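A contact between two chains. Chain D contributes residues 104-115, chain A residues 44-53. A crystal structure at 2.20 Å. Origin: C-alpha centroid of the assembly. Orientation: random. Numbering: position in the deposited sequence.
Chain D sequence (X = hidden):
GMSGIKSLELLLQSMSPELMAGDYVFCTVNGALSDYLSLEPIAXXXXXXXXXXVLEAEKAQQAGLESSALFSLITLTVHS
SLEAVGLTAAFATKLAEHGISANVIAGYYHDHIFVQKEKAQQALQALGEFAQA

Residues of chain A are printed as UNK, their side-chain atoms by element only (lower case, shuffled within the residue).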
# COMPACT_ATOMS: atom_id res chain seq x y z
N VAL D 104 3.02 -0.04 -2.95
CA VAL D 104 3.05 0.50 -1.60
C VAL D 104 2.29 -0.44 -0.67
O VAL D 104 1.18 -0.86 -1.00
CB VAL D 104 2.32 1.86 -1.60
CG1 VAL D 104 2.20 2.43 -0.19
CG2 VAL D 104 2.98 2.83 -2.57
N ILE D 105 2.89 -0.80 0.47
CA ILE D 105 2.11 -1.36 1.56
C ILE D 105 2.25 -0.49 2.80
O ILE D 105 3.34 -0.35 3.34
CB ILE D 105 2.42 -2.85 1.87
CG1 ILE D 105 2.38 -3.68 0.58
CG2 ILE D 105 1.44 -3.40 2.92
CD1 ILE D 105 2.56 -5.17 0.76
N ALA D 106 1.14 0.11 3.23
CA ALA D 106 1.11 0.90 4.46
C ALA D 106 1.12 -0.04 5.66
O ALA D 106 0.22 -0.88 5.81
CB ALA D 106 -0.11 1.82 4.51
N GLY D 107 2.15 0.08 6.50
CA GLY D 107 2.21 -0.66 7.75
C GLY D 107 1.67 0.24 8.84
O GLY D 107 1.37 1.41 8.59
N TYR D 108 1.53 -0.30 10.05
CA TYR D 108 1.06 0.49 11.18
C TYR D 108 1.98 1.69 11.46
O TYR D 108 1.50 2.81 11.67
CB TYR D 108 0.94 -0.37 12.42
CG TYR D 108 0.33 0.35 13.59
CD1 TYR D 108 -1.03 0.27 13.82
CD2 TYR D 108 1.12 1.12 14.45
CE1 TYR D 108 -1.62 0.94 14.89
CE2 TYR D 108 0.55 1.79 15.53
CZ TYR D 108 -0.83 1.69 15.74
OH TYR D 108 -1.44 2.33 16.79
N TYR D 109 3.30 1.43 11.45
CA TYR D 109 4.33 2.45 11.72
C TYR D 109 4.85 3.20 10.51
O TYR D 109 4.96 4.42 10.55
CB TYR D 109 5.50 1.87 12.51
CG TYR D 109 5.10 1.50 13.91
CD1 TYR D 109 4.82 2.49 14.84
CD2 TYR D 109 4.97 0.17 14.29
CE1 TYR D 109 4.44 2.17 16.13
CE2 TYR D 109 4.59 -0.16 15.57
CZ TYR D 109 4.33 0.84 16.49
OH TYR D 109 3.95 0.52 17.77
N HIS D 110 5.18 2.48 9.44
CA HIS D 110 5.75 3.13 8.27
C HIS D 110 5.16 2.63 6.97
O HIS D 110 4.61 1.55 6.92
CB HIS D 110 7.27 2.92 8.22
CG HIS D 110 8.01 3.48 9.40
ND1 HIS D 110 8.44 2.69 10.44
CD2 HIS D 110 8.40 4.75 9.69
CE1 HIS D 110 9.07 3.45 11.33
NE2 HIS D 110 9.06 4.70 10.89
N ASP D 111 5.32 3.42 5.92
CA ASP D 111 5.04 2.95 4.57
C ASP D 111 6.21 2.14 4.05
O ASP D 111 7.37 2.48 4.27
CB ASP D 111 4.77 4.12 3.63
CG ASP D 111 3.47 4.80 3.94
OD1 ASP D 111 2.40 4.16 3.79
OD2 ASP D 111 3.50 5.99 4.32
N HIS D 112 5.88 1.06 3.35
CA HIS D 112 6.87 0.18 2.76
C HIS D 112 6.61 0.13 1.26
O HIS D 112 5.47 -0.05 0.82
CB HIS D 112 6.79 -1.21 3.38
CG HIS D 112 6.75 -1.19 4.88
ND1 HIS D 112 7.89 -1.12 5.65
CD2 HIS D 112 5.71 -1.20 5.75
CE1 HIS D 112 7.56 -1.10 6.93
NE2 HIS D 112 6.24 -1.15 7.02
N ILE D 113 7.66 0.31 0.48
CA ILE D 113 7.51 0.43 -0.96
C ILE D 113 8.29 -0.69 -1.62
O ILE D 113 9.47 -0.87 -1.34
CB ILE D 113 7.99 1.81 -1.44
CG1 ILE D 113 7.25 2.92 -0.69
CG2 ILE D 113 7.79 1.98 -2.94
CD1 ILE D 113 7.97 4.21 -0.73
N PHE D 114 7.62 -1.45 -2.48
CA PHE D 114 8.29 -2.45 -3.32
C PHE D 114 8.50 -1.87 -4.71
O PHE D 114 7.55 -1.57 -5.42
CB PHE D 114 7.50 -3.76 -3.36
CG PHE D 114 7.41 -4.45 -2.04
CD1 PHE D 114 8.33 -5.45 -1.70
CD2 PHE D 114 6.43 -4.09 -1.11
CE1 PHE D 114 8.28 -6.08 -0.46
CE2 PHE D 114 6.36 -4.72 0.14
CZ PHE D 114 7.28 -5.73 0.47
N VAL D 115 9.75 -1.68 -5.08
CA VAL D 115 10.11 -1.26 -6.43
C VAL D 115 10.86 -2.39 -7.13
O VAL D 115 11.40 -3.28 -6.47
CB VAL D 115 10.97 0.05 -6.44
CG1 VAL D 115 10.23 1.18 -5.71
CG2 VAL D 115 12.35 -0.19 -5.84
N UNK A 44 -1.84 -8.06 6.25
CA UNK A 44 -0.79 -8.43 7.18
C UNK A 44 0.52 -7.78 6.67
O UNK A 44 0.78 -7.78 5.47
c UNK A 44 -0.70 -9.98 7.22
c UNK A 44 0.68 -10.49 7.42
o UNK A 44 -1.53 -10.46 8.29
N UNK A 45 1.30 -7.19 7.57
CA UNK A 45 2.67 -6.80 7.23
C UNK A 45 3.57 -7.00 8.44
O UNK A 45 3.27 -6.54 9.53
c UNK A 45 4.18 -5.13 4.61
c UNK A 45 5.40 -4.91 3.96
c UNK A 45 5.23 -4.79 6.73
c UNK A 45 6.45 -4.57 6.08
c UNK A 45 4.08 -5.07 5.99
c UNK A 45 2.77 -5.35 6.69
c UNK A 45 6.53 -4.63 4.70
N UNK A 46 4.66 -7.71 8.23
CA UNK A 46 5.65 -7.89 9.28
C UNK A 46 6.66 -6.72 9.28
O UNK A 46 7.55 -6.64 8.43
n UNK A 46 6.15 -10.65 11.90
n UNK A 46 5.99 -10.12 14.15
n UNK A 46 4.91 -11.97 13.33
c UNK A 46 5.69 -10.91 13.13
c UNK A 46 6.33 -9.26 9.12
c UNK A 46 7.47 -9.56 10.09
c UNK A 46 7.02 -9.52 11.55
N UNK A 47 6.46 -5.77 10.20
CA UNK A 47 7.39 -4.65 10.39
C UNK A 47 8.44 -5.06 11.44
O UNK A 47 8.17 -5.94 12.26
c UNK A 47 5.05 -1.48 10.30
c UNK A 47 5.56 -2.88 9.91
c UNK A 47 6.64 -3.40 10.86
o UNK A 47 5.19 -0.53 9.48
o UNK A 47 4.50 -1.32 11.41
N UNK A 48 9.65 -4.48 11.40
CA UNK A 48 10.56 -4.76 12.53
C UNK A 48 9.98 -4.43 13.92
O UNK A 48 10.39 -5.04 14.91
c UNK A 48 11.42 -3.01 11.12
c UNK A 48 10.28 -3.64 10.37
c UNK A 48 11.79 -3.90 12.23
N UNK A 49 9.04 -3.49 13.99
CA UNK A 49 8.40 -3.11 15.25
C UNK A 49 7.32 -4.09 15.69
O UNK A 49 6.88 -4.04 16.84
c UNK A 49 7.78 -1.71 15.16
o UNK A 49 9.73 0.72 13.20
c UNK A 49 9.03 -0.29 13.48
o UNK A 49 8.59 -1.08 12.62
c UNK A 49 8.74 -0.57 14.95
N UNK A 50 6.88 -4.96 14.78
CA UNK A 50 5.85 -5.97 15.08
C UNK A 50 4.87 -6.17 13.93
O UNK A 50 4.86 -5.40 12.97
N UNK A 51 4.04 -7.20 14.04
CA UNK A 51 3.06 -7.55 13.01
C UNK A 51 1.97 -6.50 12.88
O UNK A 51 1.26 -6.21 13.85
c UNK A 51 1.93 -9.56 10.95
c UNK A 51 2.14 -10.01 12.37
c UNK A 51 2.39 -8.88 13.37
c UNK A 51 0.95 -10.81 12.87
N UNK A 52 1.82 -5.94 11.68
CA UNK A 52 0.65 -5.13 11.35
C UNK A 52 -0.50 -6.05 10.97
O UNK A 52 -0.36 -6.91 10.09
c UNK A 52 -0.40 -3.47 9.75
c UNK A 52 0.90 -4.14 10.19
o UNK A 52 1.82 -3.13 10.61
N UNK A 53 -1.63 -5.87 11.66
CA UNK A 53 -2.89 -6.51 11.26
C UNK A 53 -3.86 -5.45 10.79
O UNK A 53 -4.06 -4.45 11.47
c UNK A 53 -2.65 -8.38 13.05
c UNK A 53 -3.38 -8.94 14.26
c UNK A 53 -2.35 -9.48 12.04
c UNK A 53 -3.50 -7.28 12.43
O HOH W 1 8.56 -0.28 9.94

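Position 44 carries three side-chain atoms, one carbon bearing an oxygen and a second carbon, and its CA-to-CB bond points away from chain D. This beta-branched hydroxyl residue is Thr A44. At position 45 one carbon leads to a ring of six carbons with no oxygen attached, packed on His D112, Ile D105 and Phe D114: Phe A45. Its ring stacks, offset, on the imidazole of His D112, with centroids 4.1 Å apart and planes at 10°. Ile D105 CG2 lies 3.7 Å from Phe A45 CD1, and Phe D114 CE2, near the plane of the ring, is 3.9 Å from Phe A45 CE1.

Position 46 has three carbons, a nitrogen, and a carbon carrying two more nitrogens, a guanidinium chain without contact to chain D; it is Arg A46. Position 47 has three carbons, the third carrying two oxygens. Those oxygens accept hydrogen bonds from two backbone amides and a histidine of chain D, as a carboxylate can. The residue is Glu A47: Tyr D109 N donates to Glu A47 OE1 (3.0 Å), while His D110 N (3.0 Å) and His D112 NE2 (2.7 Å) both donate to Glu A47 OE2.

At position 48 three carbons close a ring onto the backbone nitrogen, which identifies Pro A48. Position 49 again shows three carbons ending in two oxygens, lying against Tyr D109 and His D110, and is Glu A49. Glu A49 CB packs 3.5 Å from Tyr D109 CD2, and Glu A49 OE2 sits 3.4 Å from His D110 CE1, near the plane of that ring. Position 50 has no side-chain atoms and is Gly A50; its backbone angles would jam a CB against the preceding carbonyl oxygen.

Position 51 has four carbons, forked at the second, out of reach of chain D: Leu A51. Position 52 repeats the pattern of one carbon bearing an oxygen and a carbon, but points toward chain D, where the oxygen takes the amide of Tyr D108. It is Thr A52, with Tyr D108 N 2.9 Å from Thr A52 OG1. Position 53, another forked four-carbon chain, points away and is Leu A53.

The contact joins a hairpin of chain A to the 107–110 loop and flanking strands of chain D. Glu A47 and Thr A52 together engage three successive loop amides, and Gly D107 leaves room for the carboxylate, since an ideal CB there would lie 2.2 Å from Glu A47 OE2. His D112 couples the polar and aromatic parts, bonding Glu A47 at its edge while stacking on Phe A45 through one face. A water bridges Glu A49 OE1 (2.8 Å) and His D110 ND1 (3.0 Å).

Chain A, residues 44-53: TFREPEGLTL
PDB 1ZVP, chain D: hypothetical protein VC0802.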